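PDB 1VRM: hypothetical protein TM1553 from Thermotoga maritima, which belongs to the ApbE family and probably acts as a flavin transferase, attaching FMN to proteins as studied relatives do. Local coordinates for residues N76-V81 with N142-D147; L111-F116 with R128-E133; H303-L308 with I313-T318. One frame throughout, in Å; residues are numbered along the deposited sequence.

Interaction 1: residues N76-V81 with N142-D147; sequences NEWVEV and NVLFDD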
loop_
_atom_site.group_PDB
_atom_site.type_symbol
_atom_site.label_atom_id
_atom_site.label_comp_id
_atom_site.label_asym_id
_atom_site.label_seq_id
_atom_site.Cartn_x
_atom_site.Cartn_y
_atom_site.Cartn_z
ATOM N N ASN A 76 22.017 2.432 14.006
ATOM C CA ASN A 76 22.963 1.828 14.947
ATOM C C ASN A 76 22.650 2.260 16.375
ATOM O O ASN A 76 23.545 2.624 17.170
ATOM C CB ASN A 76 24.397 2.136 14.534
ATOM C CG ASN A 76 24.658 1.716 13.125
ATOM O OD1 ASN A 76 24.185 0.630 12.719
ATOM N ND2 ASN A 76 25.449 2.489 12.382
ATOM N N GLU A 77 21.353 2.187 16.699
ATOM C CA GLU A 77 20.853 2.535 18.029
ATOM C C GLU A 77 19.563 1.765 18.249
ATOM O O GLU A 77 18.767 1.598 17.328
ATOM C CB GLU A 77 20.589 4.034 18.077
ATOM C CG GLU A 77 20.164 4.482 19.430
ATOM C CD GLU A 77 20.161 5.987 19.600
ATOM O OE1 GLU A 77 20.687 6.743 18.737
ATOM O OE2 GLU A 77 19.615 6.437 20.644
ATOM N N TRP A 78 19.393 1.237 19.457
ATOM C CA TRP A 78 18.128 0.570 19.806
ATOM C C TRP A 78 17.117 1.633 20.186
ATOM O O TRP A 78 17.277 2.359 21.189
ATOM C CB TRP A 78 18.299 -0.479 20.911
ATOM C CG TRP A 78 18.979 -1.695 20.455
ATOM C CD1 TRP A 78 20.288 -1.979 20.583
ATOM C CD2 TRP A 78 18.401 -2.776 19.746
ATOM N NE1 TRP A 78 20.582 -3.187 20.013
ATOM C CE2 TRP A 78 19.434 -3.690 19.461
ATOM C CE3 TRP A 78 17.118 -3.046 19.288
ATOM C CZ2 TRP A 78 19.209 -4.882 18.802
ATOM C CZ3 TRP A 78 16.914 -4.226 18.599
ATOM C CH2 TRP A 78 17.942 -5.134 18.404
ATOM N N VAL A 79 16.104 1.768 19.342
ATOM C CA VAL A 79 15.136 2.845 19.470
ATOM C C VAL A 79 13.816 2.347 20.074
ATOM O O VAL A 79 13.186 1.463 19.528
ATOM C CB VAL A 79 14.822 3.510 18.056
ATOM C CG1 VAL A 79 13.813 4.634 18.175
ATOM C CG2 VAL A 79 16.081 4.059 17.409
ATOM N N GLU A 80 13.429 2.927 21.209
ATOM C CA GLU A 80 12.161 2.582 21.847
ATOM C C GLU A 80 11.030 3.143 21.021
ATOM O O GLU A 80 11.046 4.302 20.585
ATOM C CB GLU A 80 12.086 3.137 23.255
ATOM C CG GLU A 80 13.048 2.419 24.171
ATOM C CD GLU A 80 13.266 3.132 25.517
ATOM O OE1 GLU A 80 12.373 3.905 25.952
ATOM O OE2 GLU A 80 14.335 2.897 26.126
ATOM N N VAL A 81 10.068 2.278 20.756
ATOM C CA VAL A 81 8.859 2.686 20.050
ATOM C C VAL A 81 7.597 2.193 20.756
ATOM O O VAL A 81 7.634 1.303 21.626
ATOM C CB VAL A 81 8.867 2.180 18.589
ATOM C CG1 VAL A 81 10.131 2.704 17.848
ATOM C CG2 VAL A 81 8.799 0.674 18.524
ATOM N N ASN A 142 17.763 -6.386 7.816
ATOM C CA ASN A 142 18.537 -5.376 8.528
ATOM C C ASN A 142 17.724 -4.653 9.590
ATOM O O ASN A 142 18.238 -3.783 10.268
ATOM C CB ASN A 142 19.129 -4.385 7.542
ATOM C CG ASN A 142 20.155 -5.011 6.671
ATOM O OD1 ASN A 142 21.216 -5.472 7.156
ATOM N ND2 ASN A 142 19.872 -5.069 5.362
ATOM N N VAL A 143 16.431 -4.952 9.689
ATOM C CA VAL A 143 15.615 -4.404 10.784
ATOM C C VAL A 143 15.555 -5.420 11.903
ATOM O O VAL A 143 15.034 -6.538 11.694
ATOM C CB VAL A 143 14.197 -4.119 10.326
ATOM C CG1 VAL A 143 13.398 -3.383 11.442
ATOM C CG2 VAL A 143 14.233 -3.292 9.023
ATOM N N LEU A 144 16.079 -5.040 13.064
ATOM C CA LEU A 144 16.167 -5.940 14.230
ATOM C C LEU A 144 15.167 -5.500 15.276
ATOM O O LEU A 144 14.880 -4.296 15.421
ATOM C CB LEU A 144 17.561 -5.898 14.832
ATOM C CG LEU A 144 18.711 -6.078 13.833
ATOM C CD1 LEU A 144 20.047 -6.122 14.553
ATOM C CD2 LEU A 144 18.504 -7.311 12.975
ATOM N N PHE A 145 14.644 -6.498 16.006
ATOM C CA PHE A 145 13.579 -6.296 16.977
ATOM C C PHE A 145 13.990 -6.772 18.349
ATOM O O PHE A 145 14.617 -7.816 18.471
ATOM C CB PHE A 145 12.353 -7.084 16.532
ATOM C CG PHE A 145 11.784 -6.608 15.238
ATOM C CD1 PHE A 145 10.955 -5.528 15.226
ATOM C CD2 PHE A 145 12.088 -7.224 14.041
ATOM C CE1 PHE A 145 10.420 -5.044 14.026
ATOM C CE2 PHE A 145 11.551 -6.769 12.826
ATOM C CZ PHE A 145 10.742 -5.658 12.825
ATOM N N ASP A 146 13.593 -5.999 19.356
ATOM C CA ASP A 146 13.707 -6.346 20.767
ATOM C C ASP A 146 12.277 -6.395 21.337
ATOM O O ASP A 146 11.753 -5.383 21.813
ATOM C CB ASP A 146 14.569 -5.294 21.441
ATOM C CG ASP A 146 14.682 -5.465 22.949
ATOM O OD1 ASP A 146 14.101 -6.424 23.503
ATOM O OD2 ASP A 146 15.382 -4.613 23.548
ATOM N N ASP A 147 11.678 -7.590 21.332
ATOM C CA ASP A 147 10.331 -7.754 21.898
ATOM C C ASP A 147 10.264 -7.485 23.409
ATOM O O ASP A 147 9.276 -6.939 23.876
ATOM C CB ASP A 147 9.762 -9.161 21.652
ATOM C CG ASP A 147 9.631 -9.515 20.183
ATOM O OD1 ASP A 147 9.498 -8.623 19.312
ATOM O OD2 ASP A 147 9.677 -10.736 19.897
#
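The indole of W78 is the flat group that makes this contact, and it comes at strand 143-146 on a slant, leading with the outer atoms of its six-membered ring. CH2 rests 3.7 Å from CB of L144, while its neighbour CZ3 is 3.8 Å from CB of D146. Between these two side chains the ring also comes close to backbone, with W78 CZ3 3.9 Å from C of F145 and 3.8 Å from O of L144. The five-membered ring, with NE1, is turned away from the strand. A second flat group, the carboxylate of D146, stands at 89° to the indole, and it is the methylene that touches the ring, not the oxygens. With chi1 at 175°, CG of D146 is trans to the backbone N, which carries the carboxylate past the indole; there OD2 forms a salt bridge with R151 and accepts a hydrogen bond from N149 ND2.

The two segments supply the outer strands of a small three-stranded antiparallel sheet in which strand 151-154 runs between 79-80 and 143-146. Backbone bonds therefore go to the middle strand, V79 pairing with V152 and L144 with M153, and the outer segments meet through the W78 side chain, which touches both side chains and backbone of 143-146: the CA atoms of W78 and D146, the nearest pair, are 8.3 Å apart. W78 bridges that gap across the middle strand, lying also on the side chains of R151 and M153; L144 packs on M153 as well. R151 thus meets both partners, its guanidinium bound to D146 and its side chain against the indole. F145 points the other way, its ring packing on I89, K90 and C93 of helix 83-98, which covers the reverse side of strand 143-146.

Interaction 2: residues L111-F116 with R128-E133; sequences LELWGF and REEIEE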
loop_
_atom_site.group_PDB
_atom_site.type_symbol
_atom_site.label_atom_id
_atom_site.label_comp_id
_atom_site.label_asym_id
_atom_site.label_seq_id
_atom_site.Cartn_x
_atom_site.Cartn_y
_atom_site.Cartn_z
ATOM N N LEU A 111 14.673 4.822 -2.399
ATOM C CA LEU A 111 13.656 5.881 -2.704
ATOM C C LEU A 111 14.319 7.246 -2.542
ATOM O O LEU A 111 14.133 8.141 -3.338
ATOM C CB LEU A 111 12.427 5.745 -1.840
ATOM C CG LEU A 111 11.638 4.479 -2.173
ATOM C CD1 LEU A 111 10.597 4.267 -1.127
ATOM C CD2 LEU A 111 10.985 4.576 -3.522
ATOM N N GLU A 112 15.157 7.377 -1.526
ATOM C CA GLU A 112 15.817 8.652 -1.244
ATOM C C GLU A 112 16.809 9.002 -2.396
ATOM O O GLU A 112 16.882 10.122 -2.923
ATOM C CB GLU A 112 16.474 8.475 0.119
ATOM C CG GLU A 112 16.980 9.630 0.776
ATOM C CD GLU A 112 17.667 9.207 2.077
ATOM O OE1 GLU A 112 18.591 8.371 2.031
ATOM O OE2 GLU A 112 17.277 9.724 3.122
ATOM N N LEU A 113 17.511 7.986 -2.879
ATOM C CA LEU A 113 18.456 8.152 -3.948
ATOM C C LEU A 113 17.800 8.587 -5.238
ATOM O O LEU A 113 18.276 9.470 -5.918
ATOM C CB LEU A 113 19.181 6.830 -4.147
ATOM C CG LEU A 113 20.452 6.788 -4.981
ATOM C CD1 LEU A 113 21.600 7.478 -4.207
ATOM C CD2 LEU A 113 20.757 5.333 -5.360
ATOM N N TRP A 114 16.677 7.952 -5.562
ATOM C CA TRP A 114 15.910 8.281 -6.766
ATOM C C TRP A 114 15.153 9.620 -6.654
ATOM O O TRP A 114 14.673 10.165 -7.647
ATOM C CB TRP A 114 14.884 7.151 -7.027
ATOM C CG TRP A 114 15.426 5.986 -7.682
ATOM C CD1 TRP A 114 15.965 4.878 -7.090
ATOM C CD2 TRP A 114 15.467 5.750 -9.094
ATOM N NE1 TRP A 114 16.375 3.973 -8.052
ATOM C CE2 TRP A 114 16.059 4.481 -9.298
ATOM C CE3 TRP A 114 15.086 6.520 -10.217
ATOM C CZ2 TRP A 114 16.283 3.972 -10.566
ATOM C CZ3 TRP A 114 15.265 6.001 -11.446
ATOM C CH2 TRP A 114 15.894 4.753 -11.638
ATOM N N GLY A 115 15.004 10.128 -5.445
ATOM C CA GLY A 115 14.313 11.403 -5.213
ATOM C C GLY A 115 12.836 11.315 -4.859
ATOM O O GLY A 115 12.144 12.347 -4.739
ATOM N N PHE A 116 12.325 10.110 -4.684
ATOM C CA PHE A 116 10.895 9.907 -4.396
ATOM C C PHE A 116 10.480 10.477 -3.034
ATOM O O PHE A 116 9.333 10.809 -2.845
ATOM C CB PHE A 116 10.471 8.473 -4.582
ATOM C CG PHE A 116 10.421 8.068 -6.008
ATOM C CD1 PHE A 116 9.444 8.602 -6.861
ATOM C CD2 PHE A 116 11.310 7.146 -6.527
ATOM C CE1 PHE A 116 9.396 8.209 -8.159
ATOM C CE2 PHE A 116 11.247 6.772 -7.816
ATOM C CZ PHE A 116 10.314 7.305 -8.645
ATOM N N ARG A 128 24.273 3.407 -12.202
ATOM C CA ARG A 128 24.364 2.005 -11.838
ATOM C C ARG A 128 25.224 1.803 -10.589
ATOM O O ARG A 128 24.903 1.032 -9.673
ATOM C CB ARG A 128 24.963 1.175 -12.978
ATOM C CG ARG A 128 24.883 -0.296 -12.695
ATOM C CD ARG A 128 25.435 -1.134 -13.840
ATOM N NE ARG A 128 25.543 -2.553 -13.483
ATOM N N GLU A 129 26.364 2.475 -10.581
ATOM C CA GLU A 129 27.257 2.384 -9.440
ATOM C C GLU A 129 26.578 2.853 -8.129
ATOM O O GLU A 129 26.729 2.202 -7.086
ATOM C CB GLU A 129 28.537 3.156 -9.752
ATOM C CG GLU A 129 29.495 3.250 -8.687
ATOM C CD GLU A 129 30.892 3.645 -9.198
ATOM O OE1 GLU A 129 31.037 4.147 -10.339
ATOM O OE2 GLU A 129 31.847 3.422 -8.450
ATOM N N GLU A 130 25.803 3.926 -8.188
ATOM C CA GLU A 130 25.099 4.450 -7.002
ATOM C C GLU A 130 24.051 3.455 -6.517
ATOM O O GLU A 130 23.891 3.233 -5.347
ATOM C CB GLU A 130 24.400 5.756 -7.324
ATOM C CG GLU A 130 25.292 6.990 -7.430
ATOM C CD GLU A 130 24.398 8.203 -7.603
ATOM O OE1 GLU A 130 23.988 8.465 -8.775
ATOM O OE2 GLU A 130 24.020 8.796 -6.548
ATOM N N ILE A 131 23.355 2.842 -7.464
ATOM C CA ILE A 131 22.289 1.905 -7.134
ATOM C C ILE A 131 22.881 0.641 -6.525
ATOM O O ILE A 131 22.351 0.106 -5.546
ATOM C CB ILE A 131 21.412 1.583 -8.366
ATOM C CG1 ILE A 131 20.574 2.795 -8.713
ATOM C CG2 ILE A 131 20.542 0.358 -8.109
ATOM C CD1 ILE A 131 20.105 2.854 -10.083
ATOM N N GLU A 132 23.981 0.150 -7.100
ATOM C CA GLU A 132 24.649 -1.032 -6.554
ATOM C C GLU A 132 25.121 -0.815 -5.126
ATOM O O GLU A 132 24.940 -1.676 -4.297
ATOM C CB GLU A 132 25.816 -1.470 -7.395
ATOM C CG GLU A 132 25.421 -2.077 -8.733
ATOM N N GLU A 133 25.599 0.382 -4.830
ATOM C CA GLU A 133 25.986 0.674 -3.471
ATOM C C GLU A 133 24.753 0.763 -2.575
ATOM O O GLU A 133 24.756 0.245 -1.461
ATOM C CB GLU A 133 26.770 1.975 -3.415
ATOM C CG GLU A 133 27.073 2.442 -1.981
ATOM C CD GLU A 133 27.985 1.511 -1.202
ATOM O OE1 GLU A 133 28.815 0.804 -1.810
ATOM O OE2 GLU A 133 27.825 1.448 0.044
#
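L113 reaches E130 and I131 through a chi1 of -166°, which sets CG trans to the backbone N and sends both methyls across to the facing helix; CG of W114 and CG1 of I131, with chi1 at -81° and -71°, lie beside their own backbone N, and the ends of the two side chains converge. The contact joins two successive helices, 108-114 and 128-135, the first closed by a Schellman motif at G115, where F116 N and G115 N bond back to L111 O and E112 O.

CD2 of L113 settles against the helix backbone, 3.8 Å from O of E130, and also lies 4.2 Å from CG1 of I131. Its other methyl, CD1, is 3.6 Å from OE2 of E130. That carboxylate is occupied on both oxygens: OE2 forms a salt bridge with R124, and OE1 accepts from S127 N, as in the side-chain half of a capping box, at the start of helix 128-135. R124 also packs on L113, which therefore touches both partners of the ion pair. Deeper in, CZ2 of W114 meets CD1 of I131 at 4.0 Å, while NE1 of the same indole donates to O of G256.

Interaction 3: residues H303-L308 with I313-T318; sequences HLLIVL and IERSET
A beta hairpin, strands 303-308 and 313-315, finishes one edge of the large antiparallel sheet, and its second arm leads through S316 into a weakly bonded helix, about 317-320. I306 and E314 form the hydrogen-bonded pair: I306 N to E314 O is 2.7 Å and almost straight at 177°, and E314 N returns to I306 O at 2.9 Å. Beyond R315 the pairing continues into S316, whose N gives a 3.0 Å bond to L304 O.

On one face CG2 of I313 packs 3.8 Å from CG of L305, with I313 on I220 and L305 on D221 of strand 219-225. R315 starts on the same face, but its bent chain leads away from strand 303-308 to a salt bridge with E323. On the opposite face L308 CD1 lies 4.0 Å from CG of E314, both resting on W290 of helix 272-296.

Side chains take over at the helix start. S316 OG accepts a hydrogen bond from F319 N, receives a weak one from L304 N and joins OG1 of T318 at 2.9 Å. The hydroxyl of T318, placed between its own N and carbonyl carbon (chi1 51°), meets the imidazole edge in the ring plane, 2.7 Å from ND1 of H303. Were H303 an alanine, T318 OG1 would probably lose its imidazole partner, and the helix start would be less firmly tied to the strand. The row of ring nitrogen and two hydroxyls thus carries the polar pairing on from the strand into the first turn of the helix.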
loop_
_atom_site.group_PDB
_atom_site.type_symbol
_atom_site.label_atom_id
_atom_site.label_comp_id
_atom_site.label_asym_id
_atom_site.label_seq_id
_atom_site.Cartn_x
_atom_site.Cartn_y
_atom_site.Cartn_z
ATOM N N HIS A 303 -6.387 -12.474 -4.453
ATOM C CA HIS A 303 -7.087 -12.811 -5.644
ATOM C C HIS A 303 -6.878 -11.702 -6.616
ATOM O O HIS A 303 -7.265 -10.555 -6.329
ATOM C CB HIS A 303 -8.546 -13.051 -5.282
ATOM C CG HIS A 303 -8.640 -14.059 -4.181
ATOM N ND1 HIS A 303 -8.283 -15.385 -4.365
ATOM C CD2 HIS A 303 -8.810 -13.895 -2.845
ATOM C CE1 HIS A 303 -8.289 -16.002 -3.190
ATOM N NE2 HIS A 303 -8.610 -15.126 -2.256
ATOM N N LEU A 304 -6.301 -11.999 -7.782
ATOM C CA LEU A 304 -5.692 -10.915 -8.538
ATOM C C LEU A 304 -5.969 -10.805 -10.010
ATOM O O LEU A 304 -6.326 -11.773 -10.693
ATOM C CB LEU A 304 -4.218 -10.914 -8.347
ATOM C CG LEU A 304 -3.379 -11.924 -9.074
ATOM C CD1 LEU A 304 -1.907 -11.618 -8.833
ATOM C CD2 LEU A 304 -3.726 -13.349 -8.641
ATOM N N LEU A 305 -5.763 -9.587 -10.489
ATOM C CA LEU A 305 -5.820 -9.257 -11.901
ATOM C C LEU A 305 -4.566 -8.454 -12.213
ATOM O O LEU A 305 -4.299 -7.449 -11.534
ATOM C CB LEU A 305 -7.038 -8.397 -12.200
ATOM C CG LEU A 305 -7.243 -7.917 -13.645
ATOM C CD1 LEU A 305 -8.661 -7.578 -13.901
ATOM C CD2 LEU A 305 -6.414 -6.676 -13.923
ATOM N N ILE A 306 -3.816 -8.867 -13.229
ATOM C CA ILE A 306 -2.599 -8.189 -13.655
ATOM C C ILE A 306 -2.818 -7.611 -15.052
ATOM O O ILE A 306 -3.319 -8.285 -15.929
ATOM C CB ILE A 306 -1.412 -9.179 -13.748
ATOM C CG1 ILE A 306 -1.176 -9.887 -12.424
ATOM C CG2 ILE A 306 -0.167 -8.467 -14.239
ATOM C CD1 ILE A 306 -0.264 -11.026 -12.504
ATOM N N VAL A 307 -2.423 -6.349 -15.256
ATOM C CA VAL A 307 -2.360 -5.787 -16.589
ATOM C C VAL A 307 -0.881 -5.723 -16.935
ATOM O O VAL A 307 -0.122 -4.962 -16.318
ATOM C CB VAL A 307 -2.943 -4.378 -16.660
ATOM C CG1 VAL A 307 -2.841 -3.865 -18.134
ATOM C CG2 VAL A 307 -4.376 -4.348 -16.140
ATOM N N LEU A 308 -0.472 -6.557 -17.868
ATOM C CA LEU A 308 0.912 -6.620 -18.270
ATOM C C LEU A 308 1.247 -5.417 -19.170
ATOM O O LEU A 308 0.350 -4.788 -19.716
ATOM C CB LEU A 308 1.161 -7.908 -19.017
ATOM C CG LEU A 308 0.952 -9.165 -18.204
ATOM C CD1 LEU A 308 0.905 -10.346 -19.170
ATOM C CD2 LEU A 308 2.038 -9.272 -17.138
ATOM N N ILE A 313 -4.507 -8.597 -20.066
ATOM C CA ILE A 313 -5.061 -8.786 -18.729
ATOM C C ILE A 313 -5.037 -10.272 -18.374
ATOM O O ILE A 313 -5.563 -11.103 -19.125
ATOM C CB ILE A 313 -6.514 -8.278 -18.662
ATOM C CG1 ILE A 313 -6.527 -6.778 -18.906
ATOM C CG2 ILE A 313 -7.179 -8.613 -17.330
ATOM C CD1 ILE A 313 -7.872 -6.215 -19.218
ATOM N N GLU A 314 -4.432 -10.601 -17.245
ATOM C CA GLU A 314 -4.401 -11.955 -16.730
ATOM C C GLU A 314 -4.994 -11.944 -15.330
ATOM O O GLU A 314 -4.612 -11.144 -14.507
ATOM C CB GLU A 314 -2.998 -12.455 -16.685
ATOM C CG GLU A 314 -2.324 -12.445 -18.044
ATOM C CD GLU A 314 -2.959 -13.375 -19.068
ATOM O OE1 GLU A 314 -3.791 -14.245 -18.708
ATOM O OE2 GLU A 314 -2.559 -13.245 -20.237
ATOM N N ARG A 315 -5.913 -12.846 -15.062
ATOM C CA ARG A 315 -6.431 -12.884 -13.718
ATOM C C ARG A 315 -6.654 -14.290 -13.235
ATOM O O ARG A 315 -6.758 -15.239 -14.018
ATOM C CB ARG A 315 -7.654 -12.046 -13.615
ATOM C CG ARG A 315 -8.780 -12.575 -14.340
ATOM C CD ARG A 315 -9.406 -11.449 -15.202
ATOM N NE ARG A 315 -10.801 -11.716 -15.481
ATOM C CZ ARG A 315 -11.286 -12.343 -16.564
ATOM N NH1 ARG A 315 -12.600 -12.515 -16.679
ATOM N NH2 ARG A 315 -10.506 -12.846 -17.501
ATOM N N SER A 316 -6.641 -14.440 -11.926
ATOM C CA SER A 316 -6.914 -15.745 -11.340
ATOM C C SER A 316 -8.354 -16.127 -11.474
ATOM O O SER A 316 -9.214 -15.310 -11.575
ATOM C CB SER A 316 -6.496 -15.824 -9.891
ATOM O OG SER A 316 -7.235 -14.909 -9.096
ATOM N N GLU A 317 -8.625 -17.439 -11.458
ATOM C CA GLU A 317 -10.005 -17.882 -11.470
ATOM C C GLU A 317 -10.772 -17.351 -10.240
ATOM O O GLU A 317 -11.963 -17.071 -10.295
ATOM C CB GLU A 317 -10.053 -19.412 -11.522
ATOM C CG GLU A 317 -9.535 -19.977 -12.815
ATOM C CD GLU A 317 -10.340 -19.531 -14.031
ATOM O OE1 GLU A 317 -11.592 -19.412 -13.938
ATOM O OE2 GLU A 317 -9.701 -19.279 -15.071
ATOM N N THR A 318 -10.080 -17.213 -9.121
ATOM C CA THR A 318 -10.702 -16.682 -7.911
ATOM C C THR A 318 -11.146 -15.220 -8.138
ATOM O O THR A 318 -12.170 -14.796 -7.642
ATOM C CB THR A 318 -9.776 -16.790 -6.653
ATOM O OG1 THR A 318 -8.462 -16.261 -6.891
ATOM C CG2 THR A 318 -9.709 -18.254 -6.202
#

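The three contacts lie well apart: the centres of interactions 1 and 3 are about 38 Å from each other, on opposite sides of the chain's centre. Interaction 3 completes an edge of the large sheet and is knit by backbone bonds between adjacent strands. Interaction 1, a surface contact, also involves strands, but in a separate small sheet where they are not neighbours, leaving one indole to span them. Interaction 2, partly buried like interaction 3, joins helices by apolar packing beside the carboxylate of E130, which is paired with R124. Its segments fall within the chain between 76-81 and 142-147, and helix 128-135 is followed directly by strand 143-146, although interactions 1 and 2 do not touch.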